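Local coordinates for protein dihydropteridine reductase (Dictyostelium discoideum, PDB 3ORF) that reduces quinonoid dihydropteridines to their tetrahydro forms with NADH or NADPH, as a homodimeric short-chain dehydrogenase/reductase, at residues Asn24-Gly29 against Asp89-Ala94; Gly182-Gly187 against Asp228-Asn233; Ile188-Leu193 against Val237-Lys242. All blocks are in the same frame, centred on the assembly; numbering follows the deposited sequence.

All three contacts reach one mixed, Rossmann-type sheet, in different parts of it. Interaction 1 joins strands 24-28 and 88-93 near its middle; interactions 2 and 3 follow one another along strand 184-190, which the chain reaches later. Their partner segments, 228-233 and 237-242, follow in the same order, so the two interleave and meet where Gly187 O lies 2.7 Å from Val237 N, a probable hydrogen bond. Centres are about 15 Å apart between interactions 1 and 2, 17 Å between 2 and 3, and 19 Å between 1 and 3. The strand ends of interactions 1 and 3 form parts of one NAD site, interaction 1 at the adenosine and the nicotinamide ribose, interaction 3 at the nicotinamide; interaction 2 lies away from it.

Interaction 1. Residues Asn24-Gly29 against Asp89-Ala94. With NAD (nicotinamide-adenine-dinucleotide), chain E.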
loop_
_atom_site.group_PDB
_atom_site.type_symbol
_atom_site.label_atom_id
_atom_site.label_comp_id
_atom_site.label_asym_id
_atom_site.label_seq_id
_atom_site.Cartn_x
_atom_site.Cartn_y
_atom_site.Cartn_z
ATOM N N ASN A 24 18.161 -17.006 -17.554
ATOM C CA ASN A 24 18.493 -16.115 -16.434
ATOM C C ASN A 24 17.368 -15.941 -15.430
ATOM O O ASN A 24 16.210 -15.652 -15.802
ATOM C CB ASN A 24 18.918 -14.742 -16.942
ATOM C CG ASN A 24 20.035 -14.843 -17.948
ATOM O OD1 ASN A 24 20.862 -15.697 -17.789
ATOM N ND2 ASN A 24 20.058 -13.977 -18.979
ATOM N N ILE A 25 17.717 -16.042 -14.144
ATOM C CA ILE A 25 16.769 -15.628 -13.131
ATOM C C ILE A 25 17.332 -14.470 -12.323
ATOM O O ILE A 25 18.486 -14.497 -11.908
ATOM C CB ILE A 25 16.313 -16.809 -12.219
ATOM C CG1 ILE A 25 15.457 -16.267 -11.055
ATOM C CG2 ILE A 25 17.491 -17.573 -11.660
ATOM C CD1 ILE A 25 15.032 -17.344 -9.999
ATOM N N LEU A 26 16.505 -13.474 -12.068
ATOM C CA LEU A 26 16.903 -12.337 -11.260
ATOM C C LEU A 26 16.115 -12.216 -9.986
ATOM O O LEU A 26 14.889 -12.367 -9.994
ATOM C CB LEU A 26 16.725 -11.076 -12.064
ATOM C CG LEU A 26 16.656 -9.756 -11.327
ATOM C CD1 LEU A 26 17.947 -9.484 -10.783
ATOM C CD2 LEU A 26 16.470 -8.735 -12.399
ATOM N N VAL A 27 16.795 -11.967 -8.875
ATOM C CA VAL A 27 16.144 -12.061 -7.577
ATOM C C VAL A 27 16.442 -10.807 -6.729
ATOM O O VAL A 27 17.610 -10.569 -6.384
ATOM C CB VAL A 27 16.592 -13.301 -6.782
ATOM C CG1 VAL A 27 15.809 -13.383 -5.443
ATOM C CG2 VAL A 27 16.475 -14.621 -7.602
ATOM N N LEU A 28 15.394 -10.026 -6.425
ATOM C CA LEU A 28 15.528 -8.797 -5.616
ATOM C C LEU A 28 15.353 -9.348 -4.231
ATOM O O LEU A 28 14.449 -10.190 -4.019
ATOM C CB LEU A 28 14.401 -7.789 -5.978
ATOM C CG LEU A 28 14.401 -6.435 -5.260
ATOM C CD1 LEU A 28 15.761 -5.685 -5.599
ATOM C CD2 LEU A 28 13.135 -5.554 -5.664
ATOM N N GLY A 29 16.236 -8.971 -3.288
ATOM C CA GLY A 29 16.225 -9.654 -2.015
ATOM C C GLY A 29 17.069 -10.906 -2.124
ATOM O O GLY A 29 16.946 -11.855 -1.304
ATOM N N ASP A 89 14.450 -14.503 -17.662
ATOM C CA ASP A 89 13.290 -15.339 -17.938
ATOM C C ASP A 89 12.327 -15.482 -16.733
ATOM O O ASP A 89 11.137 -15.826 -16.917
ATOM C CB ASP A 89 13.781 -16.735 -18.320
ATOM C CG ASP A 89 14.645 -16.734 -19.629
ATOM O OD1 ASP A 89 15.931 -16.820 -19.560
ATOM O OD2 ASP A 89 14.052 -16.563 -20.698
ATOM N N THR A 90 12.892 -15.352 -15.527
ATOM C CA THR A 90 12.178 -15.375 -14.304
ATOM C C THR A 90 12.712 -14.267 -13.379
ATOM O O THR A 90 13.938 -14.128 -13.184
ATOM C CB THR A 90 12.363 -16.687 -13.590
ATOM O OG1 THR A 90 11.692 -17.720 -14.317
ATOM C CG2 THR A 90 11.799 -16.581 -12.174
ATOM N N PHE A 91 11.786 -13.469 -12.839
ATOM C CA PHE A 91 12.129 -12.457 -11.845
ATOM C C PHE A 91 11.414 -12.798 -10.551
ATOM O O PHE A 91 10.226 -13.178 -10.583
ATOM C CB PHE A 91 11.716 -11.055 -12.303
ATOM C CG PHE A 91 11.795 -10.046 -11.197
ATOM C CD1 PHE A 91 13.002 -9.402 -10.909
ATOM C CD2 PHE A 91 10.686 -9.817 -10.348
ATOM C CE1 PHE A 91 13.113 -8.536 -9.806
ATOM C CE2 PHE A 91 10.776 -8.915 -9.274
ATOM C CZ PHE A 91 12.030 -8.265 -9.016
ATOM N N VAL A 92 12.091 -12.727 -9.416
ATOM C CA VAL A 92 11.421 -13.029 -8.111
ATOM C C VAL A 92 11.746 -11.948 -7.128
ATOM O O VAL A 92 12.914 -11.607 -6.948
ATOM C CB VAL A 92 11.921 -14.336 -7.507
ATOM C CG1 VAL A 92 11.246 -14.578 -6.090
ATOM C CG2 VAL A 92 11.616 -15.503 -8.443
ATOM N N CYS A 93 10.753 -11.333 -6.509
ATOM C CA CYS A 93 11.131 -10.441 -5.425
ATOM C C CYS A 93 10.987 -11.142 -4.092
ATOM O O CYS A 93 9.868 -11.569 -3.666
ATOM C CB CYS A 93 10.300 -9.167 -5.443
ATOM S SG CYS A 93 10.487 -8.072 -3.990
ATOM N N ALA A 94 12.119 -11.328 -3.426
ATOM C CA ALA A 94 12.072 -11.966 -2.126
ATOM C C ALA A 94 12.482 -10.989 -1.075
ATOM O O ALA A 94 12.793 -11.390 0.017
ATOM C CB ALA A 94 12.978 -13.202 -2.067
HETATM P PA NAD E . 15.121 -11.845 5.109
HETATM O O1A NAD E . 15.080 -10.706 6.063
HETATM O O2A NAD E . 16.135 -12.926 5.251
HETATM O O5B NAD E . 15.481 -11.199 3.643
HETATM C C5B NAD E . 14.905 -10.109 3.019
HETATM C C4B NAD E . 15.987 -9.539 2.085
HETATM O O4B NAD E . 15.396 -8.364 1.456
HETATM C C3B NAD E . 17.171 -9.001 2.933
HETATM O O3B NAD E . 18.374 -9.298 2.263
HETATM C C2B NAD E . 17.059 -7.493 2.830
HETATM O O2B NAD E . 18.355 -6.872 2.806
HETATM C C1B NAD E . 16.394 -7.346 1.446
HETATM N N9A NAD E . 15.609 -6.095 1.255
HETATM C C8A NAD E . 14.826 -5.515 2.202
HETATM N N7A NAD E . 14.246 -4.450 1.628
HETATM C C5A NAD E . 14.683 -4.326 0.337
HETATM C C6A NAD E . 14.437 -3.416 -0.739
HETATM N N6A NAD E . 13.660 -2.318 -0.572
HETATM N N1A NAD E . 15.039 -3.623 -1.946
HETATM C C2A NAD E . 15.863 -4.650 -2.108
HETATM N N3A NAD E . 16.109 -5.522 -1.108
HETATM C C4A NAD E . 15.564 -5.378 0.120
HETATM O O3 NAD E . 13.636 -12.367 5.041
HETATM P PN NAD E . 13.080 -13.714 4.555
HETATM O O1N NAD E . 12.829 -14.462 5.828
HETATM O O2N NAD E . 13.842 -14.292 3.370
HETATM O O5D NAD E . 11.612 -13.346 3.969
HETATM C C5D NAD E . 11.359 -13.170 2.569
HETATM C C4D NAD E . 9.938 -12.615 2.347
HETATM O O4D NAD E . 8.993 -13.341 3.179
HETATM C C3D NAD E . 9.709 -11.137 2.687
HETATM O O3D NAD E . 9.074 -10.540 1.502
HETATM C C2D NAD E . 8.716 -11.156 3.858
HETATM O O2D NAD E . 7.931 -9.957 3.757
HETATM C C1D NAD E . 7.906 -12.388 3.398
HETATM N N1N NAD E . 6.718 -13.116 4.038
HETATM C C2N NAD E . 6.819 -14.125 5.096
HETATM C C3N NAD E . 5.599 -14.725 5.566
HETATM C C7N NAD E . 5.542 -15.818 6.669
HETATM O O7N NAD E . 4.684 -15.741 7.570
HETATM N N7N NAD E . 6.418 -16.831 6.503
HETATM C C4N NAD E . 4.354 -14.366 4.995
HETATM C C5N NAD E . 4.284 -13.424 3.961
HETATM C C6N NAD E . 5.441 -12.816 3.500
#
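Leu26 N donates to Thr90 O at 2.9 Å, and Leu26 O accepts from Val92 N, two rungs of a parallel ladder between strands 24-28 and 90-93 in the Rossmann fold of this short-chain dehydrogenase/reductase. The segment axes run 13° apart. Leu28 continues the pattern, taking Val92 O through its N and giving its own O to Ala94 N.

At the start of the ladder Asn24 O takes Asp89 N and, weakly, Thr90 N. The Asp89 carboxylate turns back: OD1 accepts Asn24 N at 3.0 Å with its anti lone pair, and OD2, bonded to Asn135 ND2, fixes the group's rotation. Replacing Asp89 by an alanine would probably leave Asn24 N without this acceptor and Asn135 without its carboxylate partner.

On the face carrying Leu26, Phe91 and Leu28, the Phe91 ring is swung by chi1 of 168° toward the neighbouring strand. Leu26 CG lies 3.7 Å from its CD1, Leu26 CD2 meets its edge in plane, and Leu28 CB approaches CZ. The ring also meets that of Phe140, and Ser126 of helix 108-133 touches it. On the other face Ile25 and Thr90 run side by side, CG1 against CG2, and helix 33-44 packs on Ile25.

At the cofactor end Gly29 has positive phi (85°), and a CB there would collide with Ala94 C. Leu28 CD1 lies 3.6 Å from C2A of the NAD adenine, and Ala94 O 3.4 Å from C5D of its nicotinamide ribose.

Interaction 2. Residues Gly182-Gly187 against Asp228-Asn233; sequences GSTSLG and DSRPTN
Asn233 and Thr184 run antiparallel alongside one another. With CG anti to the backbone N (chi1 -166°), the Asn233 amide reaches the start of strand 184-190 and presents OD1 to Ser185 N at 2.8 Å. This hydrogen bond is nearly straight at the hydrogen, 170°, although the donor is tilted out of the amide's carbonyl plane. The same oxygen lies 3.4 Å from Thr184 CA, so the amide rests against the backbone as well as bonding to it. Ser185 is also paired through its backbone with Gly234, the next residue.

Thr184 meets Arg230 at a slant, its OG1 3.7 Å from Arg230 CD and at the edge of the guanidinium, close to its plane. The extended Arg230 chain carries its charged end onward to Trp223 O, through NE, and Gly137 O, through NH1. Leu186 and Pro231 lie roughly perpendicular: Leu186 CD1 touches Pro231 CD at 3.7 Å, while CD2 lies 3.6 Å from Thr232 O.

Segment 228-233 ends the beta-alpha-beta connection from strand 184-190 through helix 213-225 to parallel strand 236-242; its CA 230-to-233 direction is 93° from CA 183-to-186. Trp223 of that helix packs on both Leu186 and Pro231, and strand 138-143 neighbours strand 184-190 in the sheet.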
loop_
_atom_site.group_PDB
_atom_site.type_symbol
_atom_site.label_atom_id
_atom_site.label_comp_id
_atom_site.label_asym_id
_atom_site.label_seq_id
_atom_site.Cartn_x
_atom_site.Cartn_y
_atom_site.Cartn_z
ATOM N N GLY A 182 3.054 -11.821 -23.106
ATOM C CA GLY A 182 3.039 -13.213 -22.697
ATOM C C GLY A 182 3.584 -13.521 -21.310
ATOM O O GLY A 182 3.682 -14.673 -20.920
ATOM N N SER A 183 3.946 -12.496 -20.543
ATOM C CA SER A 183 4.464 -12.738 -19.219
ATOM C C SER A 183 3.342 -13.052 -18.250
ATOM O O SER A 183 2.203 -12.741 -18.506
ATOM C CB SER A 183 5.179 -11.474 -18.753
ATOM O OG SER A 183 4.199 -10.481 -18.769
ATOM N N THR A 184 3.687 -13.589 -17.096
ATOM C CA THR A 184 2.725 -14.030 -16.093
ATOM C C THR A 184 3.223 -13.383 -14.815
ATOM O O THR A 184 4.397 -13.555 -14.474
ATOM C CB THR A 184 2.800 -15.550 -15.899
ATOM O OG1 THR A 184 2.253 -16.184 -17.044
ATOM C CG2 THR A 184 1.962 -16.015 -14.701
ATOM N N SER A 185 2.344 -12.617 -14.171
ATOM C CA SER A 185 2.574 -11.956 -12.868
ATOM C C SER A 185 1.812 -12.794 -11.795
ATOM O O SER A 185 0.592 -13.013 -11.952
ATOM C CB SER A 185 1.981 -10.560 -12.949
ATOM O OG SER A 185 1.965 -9.850 -11.709
ATOM N N LEU A 186 2.538 -13.274 -10.761
ATOM C CA LEU A 186 1.998 -14.059 -9.640
ATOM C C LEU A 186 2.470 -13.479 -8.299
ATOM O O LEU A 186 3.511 -12.814 -8.201
ATOM C CB LEU A 186 2.508 -15.527 -9.715
ATOM C CG LEU A 186 2.098 -16.242 -11.000
ATOM C CD1 LEU A 186 2.722 -17.577 -11.070
ATOM C CD2 LEU A 186 0.542 -16.277 -11.133
ATOM N N GLY A 187 1.711 -13.767 -7.254
ATOM C CA GLY A 187 2.116 -13.498 -5.919
ATOM C C GLY A 187 2.228 -14.860 -5.266
ATOM O O GLY A 187 1.389 -15.742 -5.539
ATOM N N ASP A 228 2.810 -24.401 -18.798
ATOM C CA ASP A 228 1.457 -24.952 -18.611
ATOM C C ASP A 228 1.075 -25.097 -17.157
ATOM O O ASP A 228 -0.076 -25.254 -16.844
ATOM C CB ASP A 228 1.371 -26.369 -19.172
ATOM C CG ASP A 228 1.060 -26.433 -20.700
ATOM O OD1 ASP A 228 0.715 -27.585 -21.090
ATOM O OD2 ASP A 228 1.195 -25.435 -21.493
ATOM N N SER A 229 2.054 -25.156 -16.264
ATOM C CA SER A 229 1.735 -25.440 -14.893
ATOM C C SER A 229 1.444 -24.101 -14.209
ATOM O O SER A 229 1.110 -24.081 -13.048
ATOM C CB SER A 229 2.923 -26.151 -14.176
ATOM O OG SER A 229 3.905 -25.169 -13.830
ATOM N N ARG A 230 1.632 -22.995 -14.917
ATOM C CA ARG A 230 1.405 -21.672 -14.346
ATOM C C ARG A 230 -0.037 -21.361 -13.964
ATOM O O ARG A 230 -0.979 -21.606 -14.726
ATOM C CB ARG A 230 1.903 -20.578 -15.289
ATOM C CG ARG A 230 3.418 -20.393 -15.245
ATOM C CD ARG A 230 3.902 -19.472 -16.456
ATOM N NE ARG A 230 5.352 -19.564 -16.605
ATOM C CZ ARG A 230 6.129 -18.752 -17.349
ATOM N NH1 ARG A 230 5.661 -17.740 -18.043
ATOM N NH2 ARG A 230 7.414 -18.969 -17.398
ATOM N N PRO A 231 -0.246 -20.826 -12.746
ATOM C CA PRO A 231 -1.645 -20.410 -12.493
ATOM C C PRO A 231 -2.059 -19.270 -13.424
ATOM O O PRO A 231 -1.246 -18.598 -13.985
ATOM C CB PRO A 231 -1.603 -19.853 -11.052
ATOM C CG PRO A 231 -0.295 -20.354 -10.457
ATOM C CD PRO A 231 0.638 -20.640 -11.595
ATOM N N THR A 232 -3.348 -19.005 -13.509
ATOM C CA THR A 232 -3.869 -17.787 -14.098
ATOM C C THR A 232 -3.060 -16.518 -13.779
ATOM O O THR A 232 -2.717 -16.227 -12.633
ATOM C CB THR A 232 -5.409 -17.590 -13.708
ATOM O OG1 THR A 232 -6.141 -18.584 -14.415
ATOM C CG2 THR A 232 -5.953 -16.262 -14.185
ATOM N N ASN A 233 -2.908 -15.689 -14.799
ATOM C CA ASN A 233 -2.078 -14.509 -14.685
ATOM C C ASN A 233 -2.738 -13.616 -13.629
ATOM O O ASN A 233 -3.976 -13.334 -13.688
ATOM C CB ASN A 233 -2.040 -13.809 -16.083
ATOM C CG ASN A 233 -0.933 -12.745 -16.194
ATOM O OD1 ASN A 233 -0.211 -12.475 -15.240
ATOM N ND2 ASN A 233 -0.803 -12.132 -17.366
#

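Interaction 3. Residues Ile188-Leu193 against Val237-Lys242; sequences ILPVTL and VKFETK. With NAD (nicotinamide-adenine-dinucleotide), chain E.
The Phe239 ring has Pro190 on one face, with Pro190 CA 3.7 Å above its plane and offset toward the rim. Pro190 CB comes to 3.4 Å from CZ of the ring. Ile188 CB and Leu193 CD2 sit at its edge, against CE2 and CE1 respectively, and Val237 O lies in plane there too. A chi1 of 59° puts Phe239 CG between its backbone N and carbonyl carbon, folding the ring over strand 188-190. Trp248 of strand 245-250 stacks with the same ring, and Val216 of helix 213-225 touches it.

The backbones form a parallel pair in the Rossmann-type sheet, their segment axes 30° apart. Leu189 N binds Val237 O at 2.8 Å, and Phe239 N binds Leu189 O. Val191 N to Phe239 O follows, 173° at the hydrogen. Beyond this, direct pairing ends and two waters fill in, one between Thr192 N and Phe239 O, the other between Thr192 O and Thr241 N. Val191 CB packs 3.6 Å from Glu240 CG; Val191 CG2 meets Glu240 CB, and CG1 meets the carboxylate end, at CD and OE2.

Leu193 N and Val191 O approach the NAD carboxamide at N7N and O7N, although the modelled orientation of that group, donor against donor, is doubtful. Pro190 also faces the cofactor: its CG is 3.6 Å from C4N of the nicotinamide, the carbon that carries the transferred hydride in this chemistry.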
loop_
_atom_site.group_PDB
_atom_site.type_symbol
_atom_site.label_atom_id
_atom_site.label_comp_id
_atom_site.label_asym_id
_atom_site.label_seq_id
_atom_site.Cartn_x
_atom_site.Cartn_y
_atom_site.Cartn_z
ATOM N N ILE A 188 3.250 -15.063 -4.418
ATOM C CA ILE A 188 3.281 -16.265 -3.562
ATOM C C ILE A 188 3.049 -15.757 -2.180
ATOM O O ILE A 188 3.618 -14.718 -1.793
ATOM C CB ILE A 188 4.609 -17.063 -3.652
ATOM C CG1 ILE A 188 5.795 -16.162 -3.392
ATOM C CG2 ILE A 188 4.693 -17.813 -5.001
ATOM C CD1 ILE A 188 7.120 -16.860 -3.557
ATOM N N LEU A 189 2.128 -16.421 -1.466
ATOM C CA LEU A 189 1.568 -15.885 -0.235
ATOM C C LEU A 189 1.731 -16.994 0.812
ATOM O O LEU A 189 0.840 -17.792 1.023
ATOM C CB LEU A 189 0.057 -15.501 -0.378
ATOM C CG LEU A 189 -0.420 -14.083 -0.754
ATOM C CD1 LEU A 189 0.114 -13.737 -2.139
ATOM C CD2 LEU A 189 -1.942 -14.094 -0.742
ATOM N N PRO A 190 2.868 -17.005 1.492
ATOM C CA PRO A 190 3.078 -18.036 2.527
ATOM C C PRO A 190 2.248 -17.789 3.802
ATOM O O PRO A 190 2.024 -16.611 4.173
ATOM C CB PRO A 190 4.590 -17.952 2.832
ATOM C CG PRO A 190 5.068 -16.569 2.271
ATOM C CD PRO A 190 3.929 -15.989 1.399
ATOM N N VAL A 191 1.697 -18.879 4.373
ATOM C CA VAL A 191 1.201 -18.879 5.751
ATOM C C VAL A 191 2.433 -18.778 6.700
ATOM O O VAL A 191 2.586 -17.800 7.425
ATOM C CB VAL A 191 0.319 -20.108 5.982
ATOM C CG1 VAL A 191 -0.204 -20.184 7.453
ATOM C CG2 VAL A 191 -0.855 -20.004 5.014
ATOM N N THR A 192 3.362 -19.727 6.590
ATOM C CA THR A 192 4.617 -19.655 7.340
ATOM C C THR A 192 5.733 -20.408 6.645
ATOM O O THR A 192 5.681 -21.661 6.476
ATOM C CB THR A 192 4.505 -20.300 8.781
ATOM O OG1 THR A 192 3.206 -20.056 9.330
ATOM C CG2 THR A 192 5.595 -19.724 9.703
ATOM N N LEU A 193 6.702 -19.626 6.219
ATOM C CA LEU A 193 8.029 -20.078 5.768
ATOM C C LEU A 193 8.953 -20.460 6.931
ATOM O O LEU A 193 8.895 -19.892 8.036
ATOM C CB LEU A 193 8.774 -18.932 5.016
ATOM C CG LEU A 193 8.231 -18.494 3.679
ATOM C CD1 LEU A 193 9.286 -17.655 2.919
ATOM C CD2 LEU A 193 7.906 -19.803 2.878
ATOM N N VAL A 237 -1.040 -16.803 -4.974
ATOM C CA VAL A 237 -0.974 -18.213 -4.664
ATOM C C VAL A 237 -0.590 -18.456 -3.185
ATOM O O VAL A 237 0.601 -18.289 -2.787
ATOM C CB VAL A 237 0.055 -18.966 -5.614
ATOM C CG1 VAL A 237 -0.049 -20.523 -5.444
ATOM C CG2 VAL A 237 -0.139 -18.549 -7.025
ATOM N N LYS A 238 -1.599 -18.867 -2.399
ATOM C CA LYS A 238 -1.424 -19.177 -0.981
ATOM C C LYS A 238 -0.792 -20.560 -0.823
ATOM O O LYS A 238 -1.126 -21.473 -1.562
ATOM C CB LYS A 238 -2.781 -19.144 -0.267
ATOM C CG LYS A 238 -2.732 -19.234 1.276
ATOM C CD LYS A 238 -4.125 -19.319 1.790
ATOM C CE LYS A 238 -4.156 -19.692 3.297
ATOM N NZ LYS A 238 -5.495 -20.261 3.594
ATOM N N PHE A 239 0.108 -20.729 0.133
ATOM C CA PHE A 239 0.629 -22.067 0.395
ATOM C C PHE A 239 0.887 -22.232 1.905
ATOM O O PHE A 239 1.349 -21.324 2.538
ATOM C CB PHE A 239 1.914 -22.385 -0.444
ATOM C CG PHE A 239 3.094 -21.436 -0.236
ATOM C CD1 PHE A 239 4.139 -21.785 0.611
ATOM C CD2 PHE A 239 3.168 -20.228 -0.892
ATOM C CE1 PHE A 239 5.231 -20.972 0.763
ATOM C CE2 PHE A 239 4.283 -19.361 -0.747
ATOM C CZ PHE A 239 5.305 -19.737 0.073
ATOM N N GLU A 240 0.592 -23.418 2.415
ATOM C CA GLU A 240 0.670 -23.747 3.796
ATOM C C GLU A 240 1.094 -25.220 3.869
ATOM O O GLU A 240 0.700 -26.035 3.040
ATOM C CB GLU A 240 -0.708 -23.602 4.468
ATOM C CG GLU A 240 -0.628 -23.572 6.051
ATOM C CD GLU A 240 -2.011 -23.273 6.745
ATOM O OE1 GLU A 240 -3.057 -23.074 6.048
ATOM O OE2 GLU A 240 -2.037 -23.265 8.007
ATOM N N THR A 241 1.918 -25.513 4.858
ATOM C CA THR A 241 2.424 -26.827 5.101
ATOM C C THR A 241 1.745 -27.334 6.430
ATOM O O THR A 241 1.573 -26.553 7.404
ATOM C CB THR A 241 3.962 -26.746 5.237
ATOM O OG1 THR A 241 4.524 -26.280 4.011
ATOM C CG2 THR A 241 4.561 -28.124 5.553
ATOM N N LYS A 242 1.358 -28.595 6.451
ATOM C CA LYS A 242 0.741 -29.233 7.657
ATOM C C LYS A 242 1.415 -30.572 7.716
ATOM O O LYS A 242 1.315 -31.330 6.762
ATOM C CB LYS A 242 -0.770 -29.421 7.488
ATOM C CG LYS A 242 -1.556 -28.160 7.171
ATOM C CD LYS A 242 -2.396 -27.527 8.335
ATOM C CE LYS A 242 -1.559 -27.043 9.551
ATOM N NZ LYS A 242 -2.362 -26.926 10.867
HETATM P PA NAD E . 15.121 -11.845 5.109
HETATM O O1A NAD E . 15.080 -10.706 6.063
HETATM O O2A NAD E . 16.135 -12.926 5.251
HETATM O O5B NAD E . 15.481 -11.199 3.643
HETATM C C5B NAD E . 14.905 -10.109 3.019
HETATM C C4B NAD E . 15.987 -9.539 2.085
HETATM O O4B NAD E . 15.396 -8.364 1.456
HETATM C C3B NAD E . 17.171 -9.001 2.933
HETATM O O3B NAD E . 18.374 -9.298 2.263
HETATM C C2B NAD E . 17.059 -7.493 2.830
HETATM O O2B NAD E . 18.355 -6.872 2.806
HETATM C C1B NAD E . 16.394 -7.346 1.446
HETATM N N9A NAD E . 15.609 -6.095 1.255
HETATM C C8A NAD E . 14.826 -5.515 2.202
HETATM N N7A NAD E . 14.246 -4.450 1.628
HETATM C C5A NAD E . 14.683 -4.326 0.337
HETATM C C6A NAD E . 14.437 -3.416 -0.739
HETATM N N6A NAD E . 13.660 -2.318 -0.572
HETATM N N1A NAD E . 15.039 -3.623 -1.946
HETATM C C2A NAD E . 15.863 -4.650 -2.108
HETATM N N3A NAD E . 16.109 -5.522 -1.108
HETATM C C4A NAD E . 15.564 -5.378 0.120
HETATM O O3 NAD E . 13.636 -12.367 5.041
HETATM P PN NAD E . 13.080 -13.714 4.555
HETATM O O1N NAD E . 12.829 -14.462 5.828
HETATM O O2N NAD E . 13.842 -14.292 3.370
HETATM O O5D NAD E . 11.612 -13.346 3.969
HETATM C C5D NAD E . 11.359 -13.170 2.569
HETATM C C4D NAD E . 9.938 -12.615 2.347
HETATM O O4D NAD E . 8.993 -13.341 3.179
HETATM C C3D NAD E . 9.709 -11.137 2.687
HETATM O O3D NAD E . 9.074 -10.540 1.502
HETATM C C2D NAD E . 8.716 -11.156 3.858
HETATM O O2D NAD E . 7.931 -9.957 3.757
HETATM C C1D NAD E . 7.906 -12.388 3.398
HETATM N N1N NAD E . 6.718 -13.116 4.038
HETATM C C2N NAD E . 6.819 -14.125 5.096
HETATM C C3N NAD E . 5.599 -14.725 5.566
HETATM C C7N NAD E . 5.542 -15.818 6.669
HETATM O O7N NAD E . 4.684 -15.741 7.570
HETATM N N7N NAD E . 6.418 -16.831 6.503
HETATM C C4N NAD E . 4.354 -14.366 4.995
HETATM C C5N NAD E . 4.284 -13.424 3.961
HETATM C C6N NAD E . 5.441 -12.816 3.500
HETATM O O HOH W 1 3.724 -21.644 4.136
HETATM O O HOH W 2 2.927 -23.228 6.503
#